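Local coordinates for macro domain-containing protein (Thermosipho africanus, PDB 7OMU) that is of unknown function but joins a DarT-family domain to a macro domain, the latter holding adenosine-5-diphosphoribose in this structure, at residues L26-H31 with C56-D61; S45-E50 with S78-A83. The protein carries 1 engineered substitution. One frame throughout, in Å; residues are numbered along the deposited sequence.

Both interactions lie in the DarT-family part of the chain, with centres about 13 Å apart, and their segments alternate in sequence: 26-31, 45-50, 56-61, 78-83. They meet where the loop 56-61 passes the helix begun by 45-50. Lys58 NZ of interaction 1 lies 3.2 Å from His46 NE2 of interaction 2, a probable hydrogen bond. Packing backs it: Cys56 CB is 4.0 Å from Ile49 CD1, and Tyr60 CD2 is 4.1 Å from His46 CE1. The loop thus bridges strand 25-31 and helix 46-51, which interaction 2 then ties to residues 78-83. Adenosine-5-diphosphoribose is bound elsewhere, by residues between 232 and 390, among which none of the four segments falls.

Interaction 1 of 2, residues L26-H31 with C56-D61; sequences LYYITH and CKKVYD
Tyr28 and Lys58 make the single hydrogen bond of a small strand-to-loop contact, in which the loop between helices 46-51 and 62-70 passes the outer strand, 25-31, of a mixed four-stranded sheet. The segments bury 247 Å² between them, and their touching parts run 118° apart. The one hydrogen bond found between them joins two side chains, so the loop is not paired with the strand as a sheet neighbour. The backbones come closest near the strand's end, where the CA atoms of His31 and Lys58 are 5.6 Å apart.

The polar part joins Lys58 NZ to Tyr28 OH. Tyr28 has CG anti to its backbone N (chi1 179°), and its hydroxyl is the part that reaches the loop. Lys58 holds CG between its backbone N and carbonyl carbon (chi1 68°), and its chain bends at each later torsion. NZ donates to Tyr28 OH over 3.0 Å, the two side chains crossing at about a right angle; the amine stands oblique to the phenol ring.

The rest is looser. Tyr60 OH contacts Ile29 O at 3.8 Å, while the Tyr60 side chain also touches Met93 of helix 92-99. His31 CB lies 4.0 Å from the O atom of Lys57, the central residue of an inverse gamma turn. Val59 CG2 approaches the imidazole edge near its plane, 4.5 Å from His31 CD2. Elsewhere on the strand, Ile29 packs on Leu94 and Leu97 of helix 92-99, and backbone bonds join Tyr28 to Val110 and Thr30 to Ala108 of strand 107-113.

With His46 NE2 the amine has a probable second partner, which would help to fix the bent chain. With the phenol oxygen as acceptor, a protonated amine here would probably polarise the Tyr28 hydroxyl.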
loop_
_atom_site.group_PDB
_atom_site.type_symbol
_atom_site.label_atom_id
_atom_site.label_comp_id
_atom_site.label_asym_id
_atom_site.label_seq_id
_atom_site.Cartn_x
_atom_site.Cartn_y
_atom_site.Cartn_z
ATOM N N LEU A 26 11.335 -11.835 8.770
ATOM C CA LEU A 26 9.920 -12.277 8.665
ATOM C C LEU A 26 9.084 -11.425 9.629
ATOM O O LEU A 26 9.665 -10.826 10.551
ATOM C CB LEU A 26 9.830 -13.771 8.981
ATOM C CG LEU A 26 10.478 -14.697 7.955
ATOM C CD1 LEU A 26 10.716 -16.073 8.546
ATOM C CD2 LEU A 26 9.630 -14.816 6.704
ATOM N N TYR A 27 7.770 -11.357 9.412
ATOM C CA TYR A 27 6.882 -10.324 10.000
ATOM C C TYR A 27 5.585 -10.958 10.503
ATOM O O TYR A 27 4.935 -11.694 9.739
ATOM C CB TYR A 27 6.600 -9.246 8.954
ATOM C CG TYR A 27 7.839 -8.607 8.378
ATOM C CD1 TYR A 27 8.486 -7.576 9.043
ATOM C CD2 TYR A 27 8.381 -9.046 7.180
ATOM C CE1 TYR A 27 9.636 -6.998 8.534
ATOM C CE2 TYR A 27 9.524 -8.466 6.652
ATOM C CZ TYR A 27 10.157 -7.440 7.332
ATOM O OH TYR A 27 11.288 -6.876 6.817
ATOM N N TYR A 28 5.234 -10.678 11.761
ATOM C CA TYR A 28 3.961 -11.089 12.407
ATOM C C TYR A 28 3.173 -9.825 12.755
ATOM O O TYR A 28 3.676 -9.002 13.545
ATOM C CB TYR A 28 4.243 -11.944 13.641
ATOM C CG TYR A 28 3.017 -12.397 14.392
ATOM C CD1 TYR A 28 2.256 -13.467 13.952
ATOM C CD2 TYR A 28 2.622 -11.760 15.557
ATOM C CE1 TYR A 28 1.140 -13.899 14.659
ATOM C CE2 TYR A 28 1.503 -12.170 16.265
ATOM C CZ TYR A 28 0.759 -13.244 15.819
ATOM O OH TYR A 28 -0.339 -13.633 16.534
ATOM N N ILE A 29 1.994 -9.667 12.148
ATOM C CA ILE A 29 1.042 -8.547 12.417
ATOM C C ILE A 29 0.276 -8.878 13.697
ATOM O O ILE A 29 -0.188 -10.028 13.810
ATOM C CB ILE A 29 0.080 -8.348 11.232
ATOM C CG1 ILE A 29 0.831 -8.037 9.938
ATOM C CG2 ILE A 29 -0.952 -7.277 11.548
ATOM C CD1 ILE A 29 0.007 -8.270 8.697
ATOM N N THR A 30 0.128 -7.911 14.604
ATOM C CA THR A 30 -0.644 -8.065 15.866
ATOM C C THR A 30 -1.110 -6.705 16.397
ATOM O O THR A 30 -0.569 -5.670 15.967
ATOM C CB THR A 30 0.185 -8.790 16.933
ATOM O OG1 THR A 30 -0.714 -9.251 17.945
ATOM C CG2 THR A 30 1.266 -7.921 17.536
ATOM N N HIS A 31 -2.071 -6.722 17.321
ATOM C CA HIS A 31 -2.496 -5.535 18.102
ATOM C C HIS A 31 -1.334 -5.144 19.017
ATOM O O HIS A 31 -0.665 -6.047 19.545
ATOM C CB HIS A 31 -3.792 -5.815 18.874
ATOM C CG HIS A 31 -4.517 -4.582 19.297
ATOM N ND1 HIS A 31 -4.008 -3.708 20.238
ATOM C CD2 HIS A 31 -5.711 -4.078 18.917
ATOM C CE1 HIS A 31 -4.855 -2.716 20.418
ATOM N NE2 HIS A 31 -5.910 -2.919 19.621
ATOM N N CYS A 56 -5.191 -13.238 24.682
ATOM C CA CYS A 56 -4.508 -12.425 23.629
ATOM C C CYS A 56 -5.572 -11.631 22.853
ATOM O O CYS A 56 -6.118 -12.185 21.872
ATOM C CB CYS A 56 -3.677 -13.298 22.685
ATOM S SG CYS A 56 -1.883 -13.180 22.931
ATOM N N LYS A 57 -5.863 -10.400 23.301
ATOM C CA LYS A 57 -6.994 -9.538 22.851
ATOM C C LYS A 57 -6.668 -8.894 21.494
ATOM O O LYS A 57 -6.191 -7.746 21.492
ATOM C CB LYS A 57 -7.274 -8.462 23.909
ATOM C CG LYS A 57 -7.958 -8.927 25.192
ATOM C CD LYS A 57 -9.443 -9.230 25.052
ATOM C CE LYS A 57 -10.301 -8.008 24.788
ATOM N NZ LYS A 57 -10.571 -7.815 23.342
ATOM N N LYS A 58 -6.933 -9.616 20.398
ATOM C CA LYS A 58 -6.535 -9.258 19.008
ATOM C C LYS A 58 -7.793 -9.076 18.145
ATOM O O LYS A 58 -8.896 -9.396 18.635
ATOM C CB LYS A 58 -5.580 -10.318 18.437
ATOM C CG LYS A 58 -6.167 -11.704 18.162
ATOM C CD LYS A 58 -5.306 -12.927 18.568
ATOM C CE LYS A 58 -3.795 -12.756 18.550
ATOM N NZ LYS A 58 -3.208 -12.942 17.201
ATOM N N VAL A 59 -7.622 -8.554 16.921
ATOM C CA VAL A 59 -8.716 -8.253 15.944
ATOM C C VAL A 59 -8.413 -8.984 14.630
ATOM O O VAL A 59 -7.623 -8.465 13.829
ATOM C CB VAL A 59 -8.903 -6.734 15.725
ATOM C CG1 VAL A 59 -9.913 -6.422 14.624
ATOM C CG2 VAL A 59 -9.293 -6.018 17.013
ATOM N N TYR A 60 -9.006 -10.169 14.461
ATOM C CA TYR A 60 -9.167 -10.908 13.179
ATOM C C TYR A 60 -10.643 -11.304 13.057
ATOM O O TYR A 60 -11.123 -12.023 13.954
ATOM C CB TYR A 60 -8.295 -12.168 13.140
ATOM C CG TYR A 60 -6.859 -11.965 12.725
ATOM C CD1 TYR A 60 -6.539 -11.369 11.515
ATOM C CD2 TYR A 60 -5.815 -12.407 13.524
ATOM C CE1 TYR A 60 -5.221 -11.180 11.128
ATOM C CE2 TYR A 60 -4.491 -12.235 13.147
ATOM C CZ TYR A 60 -4.191 -11.616 11.945
ATOM O OH TYR A 60 -2.887 -11.439 11.575
ATOM N N ASP A 61 -11.339 -10.864 12.004
ATOM C CA ASP A 61 -12.783 -11.162 11.790
ATOM C C ASP A 61 -12.996 -12.680 11.865
ATOM O O ASP A 61 -12.154 -13.418 11.314
ATOM C CB ASP A 61 -13.297 -10.587 10.467
ATOM C CG ASP A 61 -14.769 -10.198 10.494
ATOM O OD1 ASP A 61 -15.573 -10.954 11.078
ATOM O OD2 ASP A 61 -15.099 -9.127 9.944
#

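Interaction 2 of 2, residues S45-E50 with S78-A83; sequences SHAEIE and SLWEFA
Trp80 lies with one face of its indole under Ala47, joining the first turn of helix 46-51 to the bend that leads into strand 82-86. From CB, its CG takes the position between the backbone N and the carbonyl carbon (chi1 86°), and CG is 4.1 Å from Ala47 CB. NE1, CD2, CE2 and CZ2 also lie beneath that methyl, which stands 3.7 Å above the ring plane over its centre. Ala47 CA adds a CH-pi contact, 3.8 Å from the centroid of the six-membered ring and 9° off its normal. On that ring, CE3 and CZ3 both lie 3.6 Å from His46 O. Glu50 CG meets the far end, 3.8 Å from CZ3 and 4.0 Å from CH2.

A backbone bond adds to the same pairing: Ala47 N donates to Trp80 O over 2.9 Å. Ser45 is the N-cap, its OG accepting from Glu48 N at 3.0 Å and also bonding to Gln175 O.

Around it, Trp80 touches Lys69 of helix 62-70, while Phe82 packs on Leu172 and Pro174 of strand 170-174, and Ala83 pairs by its backbone with Val173 of that strand.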
loop_
_atom_site.group_PDB
_atom_site.type_symbol
_atom_site.label_atom_id
_atom_site.label_comp_id
_atom_site.label_asym_id
_atom_site.label_seq_id
_atom_site.Cartn_x
_atom_site.Cartn_y
_atom_site.Cartn_z
ATOM N N SER A 45 0.744 -19.890 18.235
ATOM C CA SER A 45 -0.313 -20.336 17.294
ATOM C C SER A 45 -1.682 -20.084 17.935
ATOM O O SER A 45 -1.743 -20.034 19.179
ATOM C CB SER A 45 -0.127 -21.779 16.917
ATOM O OG SER A 45 -0.260 -22.632 18.046
ATOM N N HIS A 46 -2.733 -19.923 17.121
ATOM C CA HIS A 46 -4.120 -19.662 17.594
ATOM C C HIS A 46 -4.633 -20.900 18.336
ATOM O O HIS A 46 -5.568 -20.744 19.147
ATOM C CB HIS A 46 -5.025 -19.183 16.446
ATOM C CG HIS A 46 -4.813 -17.747 16.072
ATOM N ND1 HIS A 46 -4.615 -17.341 14.762
ATOM C CD2 HIS A 46 -4.759 -16.617 16.822
ATOM C CE1 HIS A 46 -4.454 -16.031 14.725
ATOM N NE2 HIS A 46 -4.542 -15.566 15.975
ATOM N N ALA A 47 -4.012 -22.062 18.095
ATOM C CA ALA A 47 -4.207 -23.331 18.844
ATOM C C ALA A 47 -3.536 -23.252 20.218
ATOM O O ALA A 47 -4.152 -23.697 21.201
ATOM C CB ALA A 47 -3.645 -24.486 18.054
ATOM N N GLU A 48 -2.307 -22.730 20.270
ATOM C CA GLU A 48 -1.501 -22.594 21.513
ATOM C C GLU A 48 -2.159 -21.575 22.451
ATOM O O GLU A 48 -2.022 -21.730 23.673
ATOM C CB GLU A 48 -0.066 -22.191 21.171
ATOM C CG GLU A 48 0.881 -22.197 22.360
ATOM C CD GLU A 48 1.057 -23.539 23.050
ATOM O OE1 GLU A 48 0.771 -24.578 22.418
ATOM O OE2 GLU A 48 1.462 -23.539 24.228
ATOM N N ILE A 49 -2.844 -20.568 21.905
ATOM C CA ILE A 49 -3.579 -19.540 22.699
ATOM C C ILE A 49 -4.764 -20.217 23.402
ATOM O O ILE A 49 -4.974 -19.930 24.591
ATOM C CB ILE A 49 -3.998 -18.350 21.810
ATOM C CG1 ILE A 49 -2.778 -17.490 21.461
ATOM C CG2 ILE A 49 -5.100 -17.529 22.464
ATOM C CD1 ILE A 49 -2.990 -16.514 20.326
ATOM N N GLU A 50 -5.493 -21.091 22.702
ATOM C CA GLU A 50 -6.637 -21.875 23.255
ATOM C C GLU A 50 -6.128 -22.856 24.312
ATOM O O GLU A 50 -6.708 -22.877 25.410
ATOM C CB GLU A 50 -7.389 -22.639 22.161
ATOM C CG GLU A 50 -8.372 -21.783 21.385
ATOM C CD GLU A 50 -9.445 -21.120 22.230
ATOM O OE1 GLU A 50 -10.008 -21.805 23.114
ATOM O OE2 GLU A 50 -9.700 -19.916 22.013
ATOM N N SER A 78 -3.313 -29.079 11.583
ATOM C CA SER A 78 -4.157 -27.952 11.111
ATOM C C SER A 78 -3.276 -26.715 10.942
ATOM O O SER A 78 -2.177 -26.695 11.521
ATOM C CB SER A 78 -5.275 -27.688 12.070
ATOM O OG SER A 78 -5.960 -28.886 12.391
ATOM N N LEU A 79 -3.759 -25.723 10.193
ATOM C CA LEU A 79 -3.045 -24.445 9.941
ATOM C C LEU A 79 -3.012 -23.619 11.230
ATOM O O LEU A 79 -2.021 -22.893 11.414
ATOM C CB LEU A 79 -3.740 -23.682 8.808
ATOM C CG LEU A 79 -3.188 -22.287 8.518
ATOM C CD1 LEU A 79 -1.711 -22.341 8.159
ATOM C CD2 LEU A 79 -3.974 -21.604 7.412
ATOM N N TRP A 80 -4.037 -23.729 12.086
ATOM C CA TRP A 80 -4.161 -22.910 13.325
ATOM C C TRP A 80 -3.181 -23.401 14.403
ATOM O O TRP A 80 -3.079 -22.721 15.443
ATOM C CB TRP A 80 -5.613 -22.858 13.827
ATOM C CG TRP A 80 -6.038 -23.981 14.725
ATOM C CD1 TRP A 80 -5.841 -25.315 14.523
ATOM C CD2 TRP A 80 -6.779 -23.875 15.954
ATOM N NE1 TRP A 80 -6.382 -26.045 15.546
ATOM C CE2 TRP A 80 -6.968 -25.189 16.440
ATOM C CE3 TRP A 80 -7.296 -22.805 16.696
ATOM C CZ2 TRP A 80 -7.639 -25.456 17.634
ATOM C CZ3 TRP A 80 -7.959 -23.072 17.877
ATOM C CH2 TRP A 80 -8.130 -24.378 18.335
ATOM N N GLU A 81 -2.490 -24.524 14.159
ATOM C CA GLU A 81 -1.428 -25.078 15.044
ATOM C C GLU A 81 -0.113 -24.324 14.813
ATOM O O GLU A 81 0.778 -24.439 15.671
ATOM C CB GLU A 81 -1.213 -26.571 14.789
ATOM C CG GLU A 81 -2.359 -27.451 15.257
ATOM C CD GLU A 81 -2.092 -28.942 15.124
ATOM O OE1 GLU A 81 -0.962 -29.361 15.428
ATOM O OE2 GLU A 81 -3.006 -29.680 14.698
ATOM N N PHE A 82 0.003 -23.593 13.702
ATOM C CA PHE A 82 1.220 -22.840 13.300
ATOM C C PHE A 82 1.033 -21.338 13.543
ATOM O O PHE A 82 -0.115 -20.880 13.716
ATOM C CB PHE A 82 1.542 -23.098 11.825
ATOM C CG PHE A 82 1.886 -24.528 11.502
ATOM C CD1 PHE A 82 0.889 -25.458 11.272
ATOM C CD2 PHE A 82 3.205 -24.948 11.435
ATOM C CE1 PHE A 82 1.204 -26.777 10.988
ATOM C CE2 PHE A 82 3.518 -26.267 11.146
ATOM C CZ PHE A 82 2.517 -27.178 10.920
ATOM N N ALA A 83 2.150 -20.607 13.553
ATOM C CA ALA A 83 2.228 -19.133 13.665
ATOM C C ALA A 83 2.599 -18.566 12.295
ATOM O O ALA A 83 3.623 -18.998 11.736
ATOM C CB ALA A 83 3.241 -18.747 14.713
#